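Local coordinates for MSM0273 (Mycobacterium smegmatis, PDB 5L37), which assembles into a pentamer of the RMM bacterial microcompartment shell and probably closes its fivefold vertices, at residues 25-30 / 71-76; 34-39 / 52-57; 39-44 / 59-64. All coordinates share one frame; numbering follows the deposited sequence.

Contact 1: 25-30 / 71-76; sequences LEVEVE and ALIIGS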
loop_
_atom_site.group_PDB
_atom_site.type_symbol
_atom_site.label_atom_id
_atom_site.label_comp_id
_atom_site.label_asym_id
_atom_site.label_seq_id
_atom_site.Cartn_x
_atom_site.Cartn_y
_atom_site.Cartn_z
ATOM N N LEU C 25 -1.309 14.197 13.933
ATOM C CA LEU C 25 -1.141 13.618 15.268
ATOM C C LEU C 25 -0.184 12.452 15.210
ATOM O O LEU C 25 -0.241 11.615 14.286
ATOM C CB LEU C 25 -2.504 13.146 15.836
ATOM C CG LEU C 25 -3.603 14.248 15.981
ATOM C CD1 LEU C 25 -4.874 13.629 16.615
ATOM C CD2 LEU C 25 -3.122 15.449 16.785
ATOM N N GLU C 26 0.700 12.388 16.188
ATOM C CA GLU C 26 1.502 11.186 16.337
ATOM C C GLU C 26 0.624 10.124 17.024
ATOM O O GLU C 26 -0.091 10.441 17.970
ATOM C CB GLU C 26 2.764 11.450 17.154
ATOM C CG GLU C 26 3.666 10.213 17.201
ATOM C CD GLU C 26 4.916 10.427 18.009
ATOM O OE1 GLU C 26 4.818 10.447 19.257
ATOM O OE2 GLU C 26 5.992 10.576 17.389
ATOM N N VAL C 27 0.658 8.896 16.511
ATOM C CA VAL C 27 -0.123 7.794 17.078
ATOM C C VAL C 27 0.800 6.595 17.233
ATOM O O VAL C 27 1.808 6.490 16.540
ATOM C CB VAL C 27 -1.341 7.408 16.204
ATOM C CG1 VAL C 27 -2.249 8.639 15.987
ATOM C CG2 VAL C 27 -0.901 6.753 14.836
ATOM N N GLU C 28 0.438 5.701 18.136
ATOM C CA GLU C 28 1.162 4.469 18.348
ATOM C C GLU C 28 0.202 3.318 18.086
ATOM O O GLU C 28 -0.890 3.253 18.674
ATOM C CB GLU C 28 1.707 4.414 19.766
ATOM C CG GLU C 28 2.381 3.126 20.091
ATOM C CD GLU C 28 3.108 3.177 21.408
ATOM O OE1 GLU C 28 3.075 4.219 22.104
ATOM O OE2 GLU C 28 3.694 2.140 21.760
ATOM N N VAL C 29 0.590 2.436 17.187
ATOM C CA VAL C 29 -0.282 1.343 16.789
ATOM C C VAL C 29 -0.357 0.318 17.909
ATOM O O VAL C 29 0.663 -0.069 18.484
ATOM C CB VAL C 29 0.216 0.682 15.469
ATOM C CG1 VAL C 29 -0.697 -0.469 15.078
ATOM C CG2 VAL C 29 0.229 1.693 14.357
ATOM N N GLU C 30 -1.578 -0.115 18.227
ATOM C CA GLU C 30 -1.811 -1.025 19.341
ATOM C C GLU C 30 -1.121 -2.354 19.016
ATOM O O GLU C 30 -1.154 -2.819 17.883
ATOM C CB GLU C 30 -3.323 -1.274 19.509
ATOM C CG GLU C 30 -4.209 -0.117 19.973
ATOM C CD GLU C 30 -3.968 0.395 21.367
ATOM O OE1 GLU C 30 -3.076 -0.122 22.082
ATOM O OE2 GLU C 30 -4.708 1.329 21.746
ATOM N N ALA C 71 -2.769 8.746 5.802
ATOM C CA ALA C 71 -3.268 8.148 7.058
ATOM C C ALA C 71 -4.265 9.095 7.681
ATOM O O ALA C 71 -3.981 10.294 7.771
ATOM C CB ALA C 71 -2.098 7.889 8.028
ATOM N N LEU C 72 -5.439 8.582 8.023
ATOM C CA LEU C 72 -6.562 9.411 8.493
ATOM C C LEU C 72 -7.219 8.707 9.645
ATOM O O LEU C 72 -7.553 7.539 9.554
ATOM C CB LEU C 72 -7.593 9.633 7.369
ATOM C CG LEU C 72 -8.852 10.427 7.729
ATOM C CD1 LEU C 72 -8.505 11.911 8.092
ATOM C CD2 LEU C 72 -9.780 10.374 6.526
ATOM N N ILE C 73 -7.432 9.447 10.734
ATOM C CA ILE C 73 -8.253 8.920 11.820
ATOM C C ILE C 73 -9.720 8.952 11.423
ATOM O O ILE C 73 -10.256 10.008 11.062
ATOM C CB ILE C 73 -7.978 9.737 13.097
ATOM C CG1 ILE C 73 -6.605 9.327 13.662
ATOM C CG2 ILE C 73 -9.123 9.519 14.129
ATOM C CD1 ILE C 73 -6.014 10.396 14.702
ATOM N N ILE C 74 -10.378 7.792 11.444
ATOM C CA ILE C 74 -11.762 7.770 10.976
ATOM C C ILE C 74 -12.761 7.664 12.123
ATOM O O ILE C 74 -13.962 7.749 11.879
ATOM C CB ILE C 74 -12.032 6.633 9.902
ATOM C CG1 ILE C 74 -11.826 5.270 10.499
ATOM C CG2 ILE C 74 -11.139 6.825 8.674
ATOM C CD1 ILE C 74 -12.284 4.149 9.518
ATOM N N GLY C 75 -12.294 7.456 13.358
ATOM C CA GLY C 75 -13.243 7.431 14.483
ATOM C C GLY C 75 -12.533 7.071 15.780
ATOM O O GLY C 75 -11.350 6.679 15.771
ATOM N N SER C 76 -13.228 7.229 16.897
ATOM C CA SER C 76 -12.663 6.757 18.164
ATOM C C SER C 76 -13.262 5.414 18.493
ATOM O O SER C 76 -14.316 5.048 17.961
ATOM C CB SER C 76 -12.850 7.765 19.313
ATOM O OG SER C 76 -14.200 7.946 19.552
#
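Leu25 reaches Ile73 with a single methyl: Leu25 CD1 lies 3.9 Å from Ile73 CD1, and the two side chains cross at about a right angle. Next to face the partner strand is Val27, on the same side as Leu25, which offers CG1 and stands with it 4.3 Å from Ile73 CD1. One methyl therefore serves both partners. It gets there because Ile73 holds CG1 anti to its own carbonyl carbon (chi1 -75°) and then runs on nearly extended (chi2 162°), which carries CD1 well out from the backbone. Beyond Val27 the segments diverge. Glu26 and Glu28, either side of Val27, are both salt-bridged to Arg35 of strand 35-40. All three touching residues are buried, and the contact is purely apolar and light. The backbones stay far apart, with Leu25 CA and Ile73 CA, the nearest pair, separated by 9.2 Å. Val50 and Ile52 of strand 49-54 pack on Ile73 as well. Strands 23-29 and 71-76 are not neighbours in the sheet, so what meets here are residues facing each other across the hydrophobic interior of a small, OB-like beta barrel of the EutN/CcmL family.

Contact 2: 34-39 / 52-57; sequences SRMIAF and IAQGSV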
loop_
_atom_site.group_PDB
_atom_site.type_symbol
_atom_site.label_atom_id
_atom_site.label_comp_id
_atom_site.label_asym_id
_atom_site.label_seq_id
_atom_site.Cartn_x
_atom_site.Cartn_y
_atom_site.Cartn_z
ATOM N N SER C 34 4.384 0.397 16.837
ATOM C CA SER C 34 4.886 1.247 15.758
ATOM C C SER C 34 4.291 2.621 15.811
ATOM O O SER C 34 3.121 2.768 16.105
ATOM C CB SER C 34 4.605 0.655 14.378
ATOM O OG SER C 34 5.351 -0.529 14.202
ATOM N N ARG C 35 5.088 3.624 15.449
ATOM C CA ARG C 35 4.536 4.959 15.408
ATOM C C ARG C 35 4.375 5.465 13.986
ATOM O O ARG C 35 5.110 5.071 13.071
ATOM C CB ARG C 35 5.401 5.916 16.220
ATOM C CG ARG C 35 5.297 5.573 17.706
ATOM C CD ARG C 35 5.886 6.595 18.642
ATOM N NE ARG C 35 5.551 6.188 20.008
ATOM C CZ ARG C 35 5.440 7.019 21.040
ATOM N NH1 ARG C 35 5.583 8.325 20.858
ATOM N NH2 ARG C 35 5.127 6.552 22.243
ATOM N N MET C 36 3.378 6.320 13.812
ATOM C CA MET C 36 3.198 7.037 12.551
ATOM C C MET C 36 2.471 8.341 12.819
ATOM O O MET C 36 2.053 8.629 13.953
ATOM C CB MET C 36 2.413 6.203 11.512
ATOM C CG MET C 36 0.930 6.193 11.761
ATOM S SD MET C 36 -0.020 5.151 10.579
ATOM C CE MET C 36 0.484 3.566 11.159
ATOM N N ILE C 37 2.378 9.169 11.788
ATOM C CA ILE C 37 1.640 10.419 11.853
ATOM C C ILE C 37 0.371 10.273 11.043
ATOM O O ILE C 37 0.406 9.927 9.842
ATOM C CB ILE C 37 2.492 11.649 11.324
ATOM C CG1 ILE C 37 3.865 11.729 12.042
ATOM C CG2 ILE C 37 1.658 12.962 11.413
ATOM C CD1 ILE C 37 3.814 11.688 13.538
ATOM N N ALA C 38 -0.758 10.544 11.705
ATOM C CA ALA C 38 -2.047 10.452 11.051
ATOM C C ALA C 38 -2.725 11.787 11.038
ATOM O O ALA C 38 -2.582 12.569 11.995
ATOM C CB ALA C 38 -2.962 9.408 11.768
ATOM N N PHE C 39 -3.482 12.057 9.981
ATOM C CA PHE C 39 -4.251 13.294 9.894
ATOM C C PHE C 39 -5.545 13.158 10.675
ATOM O O PHE C 39 -6.144 12.096 10.685
ATOM C CB PHE C 39 -4.558 13.643 8.423
ATOM C CG PHE C 39 -4.896 15.072 8.220
ATOM C CD1 PHE C 39 -3.891 16.014 8.280
ATOM C CD2 PHE C 39 -6.213 15.493 7.967
ATOM C CE1 PHE C 39 -4.161 17.369 8.104
ATOM C CE2 PHE C 39 -6.513 16.853 7.789
ATOM C CZ PHE C 39 -5.477 17.793 7.862
ATOM N N ILE C 52 -7.635 4.069 12.396
ATOM C CA ILE C 52 -6.938 4.742 11.298
ATOM C C ILE C 52 -7.095 3.989 10.002
ATOM O O ILE C 52 -6.953 2.745 9.989
ATOM C CB ILE C 52 -5.444 4.878 11.612
ATOM C CG1 ILE C 52 -5.369 5.874 12.795
ATOM C CG2 ILE C 52 -4.672 5.398 10.391
ATOM C CD1 ILE C 52 -4.036 5.940 13.368
ATOM N N ALA C 53 -7.344 4.722 8.920
ATOM C CA ALA C 53 -7.255 4.141 7.556
ATOM C C ALA C 53 -6.040 4.699 6.842
ATOM O O ALA C 53 -5.664 5.859 7.066
ATOM C CB ALA C 53 -8.509 4.448 6.753
ATOM N N GLN C 54 -5.405 3.862 6.009
ATOM C CA GLN C 54 -4.137 4.255 5.361
ATOM C C GLN C 54 -4.212 4.185 3.853
ATOM O O GLN C 54 -5.052 3.467 3.271
ATOM C CB GLN C 54 -3.021 3.333 5.832
ATOM C CG GLN C 54 -2.744 3.445 7.332
ATOM C CD GLN C 54 -1.670 2.473 7.741
ATOM O OE1 GLN C 54 -1.947 1.328 8.081
ATOM N NE2 GLN C 54 -0.421 2.905 7.627
ATOM N N GLY C 55 -3.295 4.895 3.210
ATOM C CA GLY C 55 -3.207 4.839 1.749
ATOM C C GLY C 55 -4.072 5.884 1.094
ATOM O O GLY C 55 -4.471 6.908 1.709
ATOM N N SER C 56 -4.386 5.650 -0.189
ATOM C CA SER C 56 -5.078 6.661 -0.962
ATOM C C SER C 56 -6.504 6.878 -0.452
ATOM O O SER C 56 -7.060 7.961 -0.697
ATOM C CB SER C 56 -5.072 6.328 -2.450
ATOM O OG SER C 56 -5.769 5.145 -2.664
ATOM N N VAL C 57 -7.081 5.916 0.271
ATOM C CA VAL C 57 -8.441 6.141 0.776
ATOM C C VAL C 57 -8.459 7.253 1.836
ATOM O O VAL C 57 -9.500 7.896 2.026
ATOM C CB VAL C 57 -9.096 4.853 1.356
ATOM C CG1 VAL C 57 -9.026 3.699 0.317
ATOM C CG2 VAL C 57 -8.492 4.447 2.692
#
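Met36 and Gln54 meet near the end of their side chains, and the methionine is worth following outward. From CB the chain sets off with CG wedged between the backbone N and the carbonyl carbon (chi1 78°). CG rests against Val27 of the adjacent strand, 3.6 Å from Val27 CG2. SD comes next, anti to CA, and passes 3.7 Å from Gln54 NE2. A bend at chi3 (72°) then folds the terminal methyl back over the same amide: Met36 CE is also 3.7 Å from Gln54 NE2. Sulfur and methyl both sit over one face of the amide at its nitrogen end, well clear of its plane, which makes this van der Waals packing. The other flank of the methyl meets Val29, with Met36 CE 3.7 Å from Val29 CG2. Two residues further on, Ala38 takes up a plainer apolar contact, its CB lying 4.0 Å from Ile52 CD1. That same Ile52 methyl also packs on Val27, with Ile52 CD1 3.6 Å from Val27 CG2. Met1 of a neighbouring subunit touches Met36, while the backbone N of Gln54 is hydrogen-bonded to OD2 of Asp70 of another subunit. Strands 35-40 and 49-54, not neighbours in the sheet, thus pack across the interior of the EutN/CcmL family's OB-like barrel, buried at Ala38-Ile52 and partly exposed at Met36-Gln54.

Contact 3: 39-44 / 59-64; sequences FDVLGS and SSWFTG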
loop_
_atom_site.group_PDB
_atom_site.type_symbol
_atom_site.label_atom_id
_atom_site.label_comp_id
_atom_site.label_asym_id
_atom_site.label_seq_id
_atom_site.Cartn_x
_atom_site.Cartn_y
_atom_site.Cartn_z
ATOM N N PHE C 39 -3.482 12.057 9.981
ATOM C CA PHE C 39 -4.251 13.294 9.894
ATOM C C PHE C 39 -5.545 13.158 10.675
ATOM O O PHE C 39 -6.144 12.096 10.685
ATOM C CB PHE C 39 -4.558 13.643 8.423
ATOM C CG PHE C 39 -4.896 15.072 8.220
ATOM C CD1 PHE C 39 -3.891 16.014 8.280
ATOM C CD2 PHE C 39 -6.213 15.493 7.967
ATOM C CE1 PHE C 39 -4.161 17.369 8.104
ATOM C CE2 PHE C 39 -6.513 16.853 7.789
ATOM C CZ PHE C 39 -5.477 17.793 7.862
ATOM N N ASP C 40 -5.955 14.228 11.328
ATOM C CA ASP C 40 -7.166 14.191 12.154
ATOM C C ASP C 40 -8.059 15.371 11.879
ATOM O O ASP C 40 -7.601 16.525 11.903
ATOM C CB ASP C 40 -6.782 14.197 13.619
ATOM C CG ASP C 40 -7.994 14.074 14.529
ATOM O OD1 ASP C 40 -8.686 13.058 14.469
ATOM O OD2 ASP C 40 -8.132 14.933 15.389
ATOM N N VAL C 41 -9.345 15.089 11.658
ATOM C CA VAL C 41 -10.338 16.136 11.463
ATOM C C VAL C 41 -11.384 16.129 12.584
ATOM O O VAL C 41 -12.248 16.998 12.633
ATOM C CB VAL C 41 -11.058 16.008 10.114
ATOM C CG1 VAL C 41 -10.018 16.139 8.933
ATOM C CG2 VAL C 41 -11.798 14.676 9.994
ATOM N N LEU C 42 -11.314 15.125 13.457
ATOM C CA LEU C 42 -12.295 14.931 14.545
ATOM C C LEU C 42 -12.000 15.618 15.878
ATOM O O LEU C 42 -12.767 15.454 16.837
ATOM C CB LEU C 42 -12.483 13.436 14.792
ATOM C CG LEU C 42 -13.186 12.707 13.637
ATOM C CD1 LEU C 42 -13.147 11.158 13.874
ATOM C CD2 LEU C 42 -14.632 13.209 13.449
ATOM N N GLY C 43 -10.831 16.228 16.022
ATOM C CA GLY C 43 -10.504 16.840 17.289
ATOM C C GLY C 43 -10.124 15.776 18.303
ATOM O O GLY C 43 -10.392 15.923 19.519
ATOM N N SER C 44 -9.434 14.742 17.828
ATOM C CA SER C 44 -8.995 13.646 18.700
ATOM C C SER C 44 -7.959 14.119 19.699
ATOM O O SER C 44 -7.184 15.018 19.405
ATOM C CB SER C 44 -8.390 12.501 17.869
ATOM O OG SER C 44 -9.318 12.041 16.887
ATOM N N SER C 59 -6.788 10.104 1.562
ATOM C CA SER C 59 -6.848 11.328 0.781
ATOM C C SER C 59 -8.221 11.454 0.090
ATOM O O SER C 59 -8.792 12.554 -0.020
ATOM C CB SER C 59 -5.696 11.291 -0.254
ATOM O OG SER C 59 -5.800 12.290 -1.252
ATOM N N SER C 60 -8.755 10.348 -0.413
ATOM C CA SER C 60 -9.960 10.467 -1.219
ATOM C C SER C 60 -11.202 10.825 -0.392
ATOM O O SER C 60 -12.240 11.146 -0.972
ATOM C CB SER C 60 -10.188 9.183 -2.046
ATOM O OG SER C 60 -10.462 8.051 -1.236
ATOM N N TRP C 61 -11.100 10.775 0.933
ATOM C CA TRP C 61 -12.223 11.203 1.799
ATOM C C TRP C 61 -12.524 12.688 1.631
ATOM O O TRP C 61 -13.683 13.138 1.747
ATOM C CB TRP C 61 -11.927 10.905 3.284
ATOM C CG TRP C 61 -13.056 11.306 4.221
ATOM C CD1 TRP C 61 -14.210 10.593 4.483
ATOM C CD2 TRP C 61 -13.147 12.514 4.995
ATOM N NE1 TRP C 61 -15.018 11.294 5.364
ATOM C CE2 TRP C 61 -14.379 12.467 5.714
ATOM C CE3 TRP C 61 -12.315 13.629 5.166
ATOM C CZ2 TRP C 61 -14.792 13.478 6.571
ATOM C CZ3 TRP C 61 -12.731 14.643 6.035
ATOM C CH2 TRP C 61 -13.966 14.560 6.716
ATOM N N PHE C 62 -11.476 13.441 1.341
ATOM C CA PHE C 62 -11.584 14.897 1.256
ATOM C C PHE C 62 -12.220 15.360 -0.026
ATOM O O PHE C 62 -12.064 14.753 -1.065
ATOM C CB PHE C 62 -10.199 15.522 1.418
ATOM C CG PHE C 62 -9.648 15.329 2.792
ATOM C CD1 PHE C 62 -9.990 16.234 3.823
ATOM C CD2 PHE C 62 -8.866 14.235 3.102
ATOM C CE1 PHE C 62 -9.497 16.048 5.124
ATOM C CE2 PHE C 62 -8.394 14.030 4.397
ATOM C CZ PHE C 62 -8.708 14.935 5.405
ATOM N N THR C 63 -13.004 16.424 0.086
ATOM C CA THR C 63 -13.547 17.071 -1.096
ATOM C C THR C 63 -12.468 18.002 -1.629
ATOM O O THR C 63 -11.553 18.397 -0.891
ATOM C CB THR C 63 -14.823 17.840 -0.766
ATOM O OG1 THR C 63 -14.572 18.681 0.369
ATOM C CG2 THR C 63 -15.944 16.858 -0.393
ATOM N N GLY C 64 -12.543 18.311 -2.917
ATOM C CA GLY C 64 -11.555 19.157 -3.547
ATOM C C GLY C 64 -10.365 18.406 -4.100
ATOM O O GLY C 64 -10.441 17.223 -4.396
#
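Phe62 presents its tip to Phe39, with Phe62 CZ 3.6 Å from Phe39 CD2. The two ring centroids are 5.8 Å apart. Their planes are inclined at 73°, and the approach is oblique. One face of the Phe62 ring is taken by its own neighbour: Trp61 brings the edge of its indole over that face, Trp61 CE3 sitting above the centre of the Phe62 ring, 3.6 Å from its plane, while Phe62 CE1 in turn lies in the indole plane. The edge of the Phe62 ring is occupied too: Val41 CG1 arrives close to the ring plane, 3.8 Å from Phe62 CE1, and at another point of the rim the backbone O of Ser59 lies in plane. Val41 divides its methyls between the two rings. CG1, anti to the carbonyl carbon (chi1 -61°), goes to Phe62; CG2, between the backbone N and the carbonyl carbon, comes obliquely to the tryptophan, 3.9 Å from Trp61 CH2. Each segment is shaped by bonds of its own. In 59-64, Phe62 N donates to Ser59 O at 3.1 Å, a bond that turns the chain just before the ring. On the other side the CB of Asp40 leaves the strand away from 59-64, and its carboxylate gathers the following turn: Ser44 OG gives a bond of 2.7 Å to Asp40 OD1, on the syn side but 33° out of the carboxylate plane, and Ser44 N gives one of 2.8 Å to the syn lone pair of Asp40 OD2. Leu42 N adds a weak bond to Asp40 OD1. Ile16 of a neighbouring subunit packs on Val41, Leu42 and Trp61, and Glu17 of that subunit accepts a bond from Trp61 NE1 through its backbone O. This small aromatic and aliphatic cluster joins the end of strand 35-40 and its turn to 59-64, at the pentamer's subunit interface.

Contact 1 lies deepest, about 3 Å from the centre of the chain, contact 2 is slightly further out, and contact 3 sits at the periphery, 9 Å from that centre. Contacts 1 and 2 share one interior, their centres about 6 Å apart, and draw on strands of the same sheet; contact 1 is purely aliphatic, while contact 2 adds a thioether packed on an amide. Contact 3 replaces these with aromatic rings and loops. Phe39 belongs to a segment of both contacts 2 and 3, but its ring works only in contact 3. Its backbone N and O pair with Ala71 and Ile73 of contact 1, so the two outermost strands meet and close the barrel. All three contacts reach a neighbouring subunit.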